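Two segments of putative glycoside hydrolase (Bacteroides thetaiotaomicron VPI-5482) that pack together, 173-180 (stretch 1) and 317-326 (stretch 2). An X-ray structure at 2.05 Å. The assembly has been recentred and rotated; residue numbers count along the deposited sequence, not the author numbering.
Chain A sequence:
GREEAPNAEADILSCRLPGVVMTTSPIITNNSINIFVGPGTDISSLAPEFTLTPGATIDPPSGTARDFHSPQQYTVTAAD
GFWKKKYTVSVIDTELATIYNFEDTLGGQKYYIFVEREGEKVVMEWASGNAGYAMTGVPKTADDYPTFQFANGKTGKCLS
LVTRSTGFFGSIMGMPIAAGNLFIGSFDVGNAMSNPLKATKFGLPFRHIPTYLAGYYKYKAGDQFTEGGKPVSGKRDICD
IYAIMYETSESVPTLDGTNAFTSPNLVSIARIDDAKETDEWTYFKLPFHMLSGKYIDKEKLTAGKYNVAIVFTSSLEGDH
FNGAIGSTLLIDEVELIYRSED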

# COMPACT_ATOMS: atom_id res chain seq x y z
N MSE A 173 18.92 13.26 4.37
CA MSE A 173 17.68 13.70 3.73
C MSE A 173 16.67 14.21 4.77
O MSE A 173 15.52 14.53 4.43
CB MSE A 173 17.02 12.56 2.91
CG MSE A 173 17.87 12.03 1.76
SE MSE A 173 18.34 13.39 0.49
CE MSE A 173 16.56 13.72 -0.19
N GLY A 174 17.05 14.24 6.04
CA GLY A 174 16.11 14.67 7.08
C GLY A 174 15.10 13.59 7.40
O GLY A 174 14.05 13.89 7.93
N MSE A 175 15.41 12.33 7.03
CA MSE A 175 14.54 11.18 7.25
C MSE A 175 15.26 10.06 8.03
O MSE A 175 15.54 9.01 7.49
CB MSE A 175 14.08 10.69 5.87
CG MSE A 175 13.28 11.73 5.09
SE MSE A 175 12.85 11.14 3.28
CE MSE A 175 11.85 9.51 3.74
N PRO A 176 15.57 10.29 9.32
CA PRO A 176 16.51 9.41 10.06
C PRO A 176 15.98 8.04 10.49
O PRO A 176 16.78 7.15 10.79
CB PRO A 176 16.91 10.24 11.28
CG PRO A 176 15.71 11.22 11.48
CD PRO A 176 15.10 11.44 10.13
N ILE A 177 14.68 7.83 10.43
CA ILE A 177 14.09 6.53 10.77
C ILE A 177 12.98 6.22 9.78
O ILE A 177 12.53 7.11 9.06
CB ILE A 177 13.52 6.50 12.21
CG1 ILE A 177 12.36 7.47 12.34
CG2 ILE A 177 14.65 6.75 13.32
CD1 ILE A 177 11.56 7.35 13.69
N ALA A 178 12.60 4.95 9.72
CA ALA A 178 11.54 4.47 8.86
C ALA A 178 10.61 3.56 9.65
O ALA A 178 11.00 2.46 10.08
CB ALA A 178 12.16 3.66 7.64
N ALA A 179 9.38 3.99 9.86
CA ALA A 179 8.41 3.16 10.53
C ALA A 179 8.05 2.00 9.67
O ALA A 179 7.99 2.13 8.47
CB ALA A 179 7.09 3.96 10.88
N GLY A 180 7.77 0.85 10.27
CA GLY A 180 7.18 -0.24 9.50
C GLY A 180 5.71 0.08 9.32
O GLY A 180 4.98 0.35 10.29
N GLU A 317 3.99 8.39 15.15
CA GLU A 317 4.46 9.60 14.48
C GLU A 317 5.70 9.33 13.64
O GLU A 317 6.55 10.25 13.37
CB GLU A 317 4.85 10.62 15.52
CG GLU A 317 3.76 11.11 16.38
CD GLU A 317 4.33 12.13 17.35
OE1 GLU A 317 4.78 13.19 16.87
OE2 GLU A 317 4.42 11.82 18.57
N GLY A 318 5.87 8.09 13.25
CA GLY A 318 7.04 7.75 12.44
C GLY A 318 7.09 8.41 11.10
O GLY A 318 8.17 8.62 10.56
N ASP A 319 5.92 8.74 10.57
CA ASP A 319 5.82 9.43 9.30
C ASP A 319 6.39 10.86 9.34
O ASP A 319 6.72 11.43 8.29
CB ASP A 319 4.36 9.37 8.77
CG ASP A 319 3.35 10.11 9.65
OD1 ASP A 319 3.73 10.68 10.70
OD2 ASP A 319 2.15 10.10 9.28
N HIS A 320 6.51 11.42 10.55
CA HIS A 320 7.24 12.65 10.80
C HIS A 320 8.59 12.40 11.51
O HIS A 320 9.11 13.28 12.16
CB HIS A 320 6.37 13.60 11.66
CG HIS A 320 5.20 14.16 10.92
ND1 HIS A 320 4.07 13.40 10.64
CD2 HIS A 320 5.00 15.36 10.33
CE1 HIS A 320 3.20 14.15 9.97
NE2 HIS A 320 3.75 15.33 9.75
N PHE A 321 9.12 11.17 11.44
CA PHE A 321 10.42 10.82 12.03
C PHE A 321 10.52 10.95 13.54
O PHE A 321 11.57 11.21 14.09
CB PHE A 321 11.55 11.52 11.22
CG PHE A 321 11.26 11.49 9.75
CD1 PHE A 321 11.31 10.28 9.07
CD2 PHE A 321 10.73 12.59 9.10
CE1 PHE A 321 10.90 10.21 7.74
CE2 PHE A 321 10.28 12.50 7.80
CZ PHE A 321 10.40 11.34 7.10
N ASN A 322 9.40 10.73 14.21
CA ASN A 322 9.37 10.64 15.64
C ASN A 322 9.01 9.25 16.06
O ASN A 322 7.90 8.76 15.76
CB ASN A 322 8.37 11.65 16.18
CG ASN A 322 8.71 13.04 15.76
OD1 ASN A 322 9.86 13.35 15.48
ND2 ASN A 322 7.71 13.90 15.69
N GLY A 323 9.90 8.59 16.78
CA GLY A 323 9.71 7.15 17.05
C GLY A 323 10.94 6.52 17.62
O GLY A 323 11.95 7.17 17.77
N ALA A 324 10.86 5.23 17.94
CA ALA A 324 12.04 4.53 18.46
C ALA A 324 12.46 3.41 17.51
O ALA A 324 11.65 2.54 17.15
CB ALA A 324 11.75 3.98 19.85
N ILE A 325 13.73 3.38 17.16
CA ILE A 325 14.23 2.30 16.37
C ILE A 325 14.01 1.03 17.16
O ILE A 325 14.24 1.00 18.35
CB ILE A 325 15.69 2.49 16.06
CG1 ILE A 325 15.84 3.69 15.11
CG2 ILE A 325 16.31 1.19 15.44
CD1 ILE A 325 17.34 4.24 15.07
N GLY A 326 13.53 -0.01 16.49
CA GLY A 326 13.25 -1.29 17.17
C GLY A 326 11.79 -1.45 17.60
O GLY A 326 11.40 -2.53 17.98
O HOH W 1 8.62 6.61 8.57

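The two segments lie far apart in the sequence and meet through shape more than through polar pairing. No direct hydrogen bond crosses between them. Together they bury 410 Å² of surface, and Ile177 and Phe321 account for more of it than any other residues.

Phe321 is the main projection of stretch 2. Its ring lies against the backbone of stretch 1 from Gly174 to Ile177. Met175 CA sits over one face of the ring, 3.9 Å from the ring centroid and 17° off the normal, which makes a CH-pi contact. Gly174 O lies over the same face, 3.8 Å from Phe321 CD2. The side chain of Met175, a selenomethionine, continues the cover: its CG is 3.5 Å from Phe321 CZ, at the far tip of the ring. At the ring edge, near the ring plane, Ile177 O comes to 3.4 Å from Phe321 CD1. Pro176 packs at the base of the side chain, with its CD 3.7 Å from Phe321 CB. The ring is thus held by backbone as much as by side chains.

Phe321 has positive phi (63°), and its CA-to-CB bond points sideways relative to stretch 1. The turn that carries it, Glu317 to Asn322, is pinned by backbone hydrogen bonds. Phe321 N donates to Gly318 O at 2.9 Å, while His320 N and Asn322 N both donate to Glu317 O, at 3.1 and 3.0 Å. Asn322 ND2 also donates to Glu317 OE1 at 3.2 Å, tying the start of the turn to its end. The CA-to-CB bonds of both residues point away from stretch 1.

Ile177 is the main projection in the other direction. Its CB points toward stretch 2, and its chi1 is p with chi2 t. The CD1 methyl reaches the backbone where the chain turns a corner at Gly323. It lies 3.7 Å from Gly323 N and 4.0 Å from Asn322 C. Gly323 has no side chain, and this leaves room for the methyl: an ideal CB there would point toward stretch 1 and lie only 3.2 Å from Ile177 CD1. On its other branch, Ile177 CG2 meets Ile325 CG1 at 3.7 Å. The CA-to-CB bond of Ile325 points sideways, but the end of its side chain comes nearer. Ile177 CG1 is 4.3 Å from Phe321 CB, a looser contact.

Ala178 points away and takes no part, so the next bump is Ala179. Its CB faces Gly318 and stands 4.1 Å from Gly318 CA. The hollow here is again made by a glycine. An ideal CB on Gly318 would fall 2.6 Å from Ala179 CB, a clash. The CA atoms of Ala179 and Gly318 are 5.2 Å apart, closer than the 5.8 Å between those of Ile177 and Phe321.

One water bridges the segments at this end. It accepts from Ala179 N at 3.0 Å and donates to Gly318 O at 2.9 Å, adding a polar link beside the methyl contact.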